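Local coordinates for protein 2-oxoadipate dioxygenase/decarboxylase, chloroplastic/amyloplastic (Oryza sativa, PDB 6W1K) that catalyses the iron(II)-dependent decarboxylation and hydroxylation of 2-oxoadipate to (R)-2-hydroxyglutarate, a step of plant lysine catabolism, at residues 22-30 with 114-122. Residues are numbered along the deposited sequence; the frame is centred on the assembly and turned at random.
Sequences FRTVISNME and GVYGPLPRI
Methyl CD2 of Leu119 lies over the centre of one face of the Arg23 guanidinium, 3.5 Å above the plane, while the carbonyl O of Gly117 meets its edge in plane. The same methyl reaches the Phe22 ring at its edge, CD2 of Leu119 lying 3.7 Å from CE2, and is thus wedged between the two side chains. Over one face of the Tyr116 ring, offset toward the rim, lies CG2 of Val115, and CB of Arg23 also approaches this ring. Here helix 16-36 packs against the loop that leads into strand 121-127 of the mixed sheet in this VOC-like (glyoxalase-clan) domain, and Arg23 ties down the type I beta-turn 114-117, closed by the backbone bond from Gly117 N to Gly114 O. NH1 of Arg23 donates to two carbonyls of that turn: to Gly117 O at 2.7 Å, nearly straight and in the carbonyl plane, and to Val115 O, more bent (139°), from above the carbonyl plane. NH2 adds a weak bond to Gly117 O, and a salt bridge from NE to Asp19, one helical turn earlier, further fixes the rotation of the group.

Further along the helix the touching side chains are mainly apolar. Val115 points toward the helix: its CB lies 3.7 Å from CD1 of Ile26, and its CG2 packs on CB of Ser27. With CG1 between its backbone N and carbonyl carbon (chi1 53°), Ile26 sends CD1 out toward the loop, where it also touches CD of Pro120. That proline sits about 5 Å, side chain to side chain, from His59, a ligand of the catalytic iron, whose site holds nickel in this crystal. At the far end Glu30, also bonded to Tyr57, receives through OE2 a water's hydrogen bond at 2.8 Å, and the water in turn accepts from Val115 N.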
loop_
_atom_site.group_PDB
_atom_site.type_symbol
_atom_site.label_atom_id
_atom_site.label_comp_id
_atom_site.label_asym_id
_atom_site.label_seq_id
_atom_site.Cartn_x
_atom_site.Cartn_y
_atom_site.Cartn_z
ATOM N N PHE A 22 -5.559 2.681 -17.686
ATOM C CA PHE A 22 -5.311 2.270 -16.307
ATOM C C PHE A 22 -4.028 2.879 -15.771
ATOM O O PHE A 22 -3.992 3.360 -14.629
ATOM C CB PHE A 22 -5.236 0.752 -16.195
ATOM C CG PHE A 22 -4.882 0.269 -14.799
ATOM C CD1 PHE A 22 -5.842 0.228 -13.817
ATOM C CD2 PHE A 22 -3.592 -0.122 -14.480
ATOM C CE1 PHE A 22 -5.535 -0.219 -12.534
ATOM C CE2 PHE A 22 -3.278 -0.552 -13.199
ATOM C CZ PHE A 22 -4.249 -0.603 -12.237
ATOM N N ARG A 23 -2.982 2.922 -16.591
ATOM C CA ARG A 23 -1.726 3.499 -16.123
ATOM C C ARG A 23 -1.819 5.004 -15.888
ATOM O O ARG A 23 -1.150 5.516 -14.980
ATOM C CB ARG A 23 -0.608 3.180 -17.106
ATOM C CG ARG A 23 -0.277 1.685 -17.113
ATOM C CD ARG A 23 0.743 1.345 -18.153
ATOM N NE ARG A 23 1.004 -0.095 -18.264
ATOM C CZ ARG A 23 1.932 -0.762 -17.560
ATOM N NH1 ARG A 23 2.667 -0.127 -16.639
ATOM N NH2 ARG A 23 2.116 -2.072 -17.756
ATOM N N THR A 24 -2.619 5.743 -16.664
ATOM C CA THR A 24 -2.777 7.171 -16.331
ATOM C C THR A 24 -3.489 7.338 -14.993
ATOM O O THR A 24 -3.258 8.332 -14.294
ATOM C CB THR A 24 -3.553 7.961 -17.399
ATOM O OG1 THR A 24 -4.943 7.590 -17.385
ATOM C CG2 THR A 24 -2.936 7.779 -18.767
ATOM N N VAL A 25 -4.375 6.399 -14.620
ATOM C CA VAL A 25 -5.077 6.520 -13.351
ATOM C C VAL A 25 -4.112 6.292 -12.187
ATOM O O VAL A 25 -4.103 7.054 -11.202
ATOM C CB VAL A 25 -6.274 5.543 -13.291
ATOM C CG1 VAL A 25 -6.938 5.591 -11.893
ATOM C CG2 VAL A 25 -7.358 5.865 -14.336
ATOM N N ILE A 26 -3.313 5.231 -12.252
ATOM C CA ILE A 26 -2.440 4.958 -11.116
ATOM C C ILE A 26 -1.341 6.000 -11.085
ATOM O O ILE A 26 -0.800 6.291 -10.013
ATOM C CB ILE A 26 -1.882 3.515 -11.083
ATOM C CG1 ILE A 26 -1.188 3.096 -12.372
ATOM C CG2 ILE A 26 -3.013 2.566 -10.736
ATOM C CD1 ILE A 26 -0.295 1.849 -12.220
ATOM N N SER A 27 -1.048 6.611 -12.230
ATOM C CA SER A 27 -0.098 7.716 -12.258
ATOM C C SER A 27 -0.638 8.905 -11.487
ATOM O O SER A 27 0.103 9.556 -10.744
ATOM C CB SER A 27 0.218 8.085 -13.706
ATOM O OG SER A 27 0.976 9.256 -13.739
ATOM N N ASN A 28 -1.945 9.167 -11.599
ATOM C CA ASN A 28 -2.537 10.264 -10.841
ATOM C C ASN A 28 -2.598 9.939 -9.355
ATOM O O ASN A 28 -2.398 10.824 -8.525
ATOM C CB ASN A 28 -3.921 10.601 -11.408
ATOM C CG ASN A 28 -3.818 11.411 -12.670
ATOM O OD1 ASN A 28 -2.876 12.168 -12.819
ATOM N ND2 ASN A 28 -4.741 11.231 -13.599
ATOM N N MET A 29 -2.850 8.673 -8.989
ATOM C CA MET A 29 -2.767 8.310 -7.577
ATOM C C MET A 29 -1.375 8.611 -7.038
ATOM O O MET A 29 -1.224 9.164 -5.941
ATOM C CB MET A 29 -3.107 6.832 -7.385
ATOM C CG MET A 29 -4.530 6.451 -7.795
ATOM S SD MET A 29 -4.766 4.652 -7.714
ATOM C CE MET A 29 -6.530 4.510 -7.561
ATOM N N GLU A 30 -0.350 8.244 -7.802
ATOM C CA GLU A 30 1.029 8.464 -7.403
ATOM C C GLU A 30 1.366 9.940 -7.322
ATOM O O GLU A 30 2.192 10.344 -6.484
ATOM C CB GLU A 30 1.960 7.800 -8.406
ATOM C CG GLU A 30 3.413 7.990 -8.124
ATOM C CD GLU A 30 4.274 7.760 -9.364
ATOM O OE1 GLU A 30 4.090 8.468 -10.382
ATOM O OE2 GLU A 30 5.148 6.886 -9.319
ATOM N N GLY A 114 8.223 2.511 -12.801
ATOM C CA GLY A 114 7.142 2.992 -11.939
ATOM C C GLY A 114 5.786 2.524 -12.433
ATOM O O GLY A 114 5.565 1.336 -12.706
ATOM N N VAL A 115 4.847 3.462 -12.597
ATOM C CA VAL A 115 3.529 3.060 -13.079
ATOM C C VAL A 115 3.553 2.649 -14.557
ATOM O O VAL A 115 2.572 2.069 -15.034
ATOM C CB VAL A 115 2.493 4.179 -12.874
ATOM C CG1 VAL A 115 2.371 4.487 -11.382
ATOM C CG2 VAL A 115 2.891 5.440 -13.690
ATOM N N TYR A 116 4.635 2.926 -15.282
ATOM C CA TYR A 116 4.815 2.441 -16.655
ATOM C C TYR A 116 5.692 1.184 -16.738
ATOM O O TYR A 116 6.049 0.750 -17.845
ATOM C CB TYR A 116 5.377 3.565 -17.525
ATOM C CG TYR A 116 4.463 4.770 -17.489
ATOM C CD1 TYR A 116 3.232 4.754 -18.141
ATOM C CD2 TYR A 116 4.807 5.902 -16.753
ATOM C CE1 TYR A 116 2.375 5.851 -18.077
ATOM C CE2 TYR A 116 3.962 7.004 -16.691
ATOM C CZ TYR A 116 2.743 6.967 -17.336
ATOM O OH TYR A 116 1.912 8.065 -17.259
ATOM N N GLY A 117 5.998 0.574 -15.604
ATOM C CA GLY A 117 6.751 -0.654 -15.555
ATOM C C GLY A 117 5.808 -1.802 -15.298
ATOM O O GLY A 117 4.616 -1.729 -15.614
ATOM N N PRO A 118 6.312 -2.886 -14.718
ATOM C CA PRO A 118 5.424 -4.009 -14.391
ATOM C C PRO A 118 4.320 -3.513 -13.466
ATOM O O PRO A 118 4.573 -2.790 -12.507
ATOM C CB PRO A 118 6.352 -5.024 -13.716
ATOM C CG PRO A 118 7.590 -4.281 -13.366
ATOM C CD PRO A 118 7.715 -3.161 -14.364
ATOM N N LEU A 119 3.091 -3.866 -13.785
ATOM C CA LEU A 119 1.966 -3.347 -13.022
ATOM C C LEU A 119 2.031 -3.834 -11.580
ATOM O O LEU A 119 2.399 -4.993 -11.326
ATOM C CB LEU A 119 0.650 -3.787 -13.643
ATOM C CG LEU A 119 0.179 -3.080 -14.905
ATOM C CD1 LEU A 119 -1.049 -3.853 -15.387
ATOM C CD2 LEU A 119 -0.097 -1.585 -14.718
ATOM N N PRO A 120 1.681 -2.988 -10.615
ATOM C CA PRO A 120 1.804 -3.389 -9.210
ATOM C C PRO A 120 0.634 -4.253 -8.762
ATOM O O PRO A 120 -0.476 -4.173 -9.300
ATOM C CB PRO A 120 1.820 -2.048 -8.471
ATOM C CG PRO A 120 0.925 -1.131 -9.324
ATOM C CD PRO A 120 1.276 -1.565 -10.764
ATOM N N ARG A 121 0.936 -5.142 -7.816
ATOM C CA ARG A 121 -0.101 -5.778 -7.022
ATOM C C ARG A 121 -0.838 -4.696 -6.245
ATOM O O ARG A 121 -0.348 -3.576 -6.075
ATOM C CB ARG A 121 0.490 -6.832 -6.075
ATOM C CG ARG A 121 1.337 -7.933 -6.755
ATOM C CD ARG A 121 2.164 -8.604 -5.675
ATOM N NE ARG A 121 3.130 -9.582 -6.144
ATOM C CZ ARG A 121 4.331 -9.293 -6.627
ATOM N NH1 ARG A 121 4.733 -8.021 -6.717
ATOM N NH2 ARG A 121 5.125 -10.268 -7.010
ATOM N N ILE A 122 -2.045 -5.020 -5.788
ATOM C CA ILE A 122 -2.827 -4.097 -4.977
ATOM C C ILE A 122 -3.202 -4.782 -3.668
ATOM O O ILE A 122 -3.676 -5.914 -3.670
ATOM C CB ILE A 122 -4.101 -3.600 -5.705
ATOM C CG1 ILE A 122 -3.792 -3.082 -7.108
ATOM C CG2 ILE A 122 -4.760 -2.517 -4.857
ATOM C CD1 ILE A 122 -3.120 -1.773 -7.156
HETATM O O HOH W 1 5.922 6.133 -11.911
#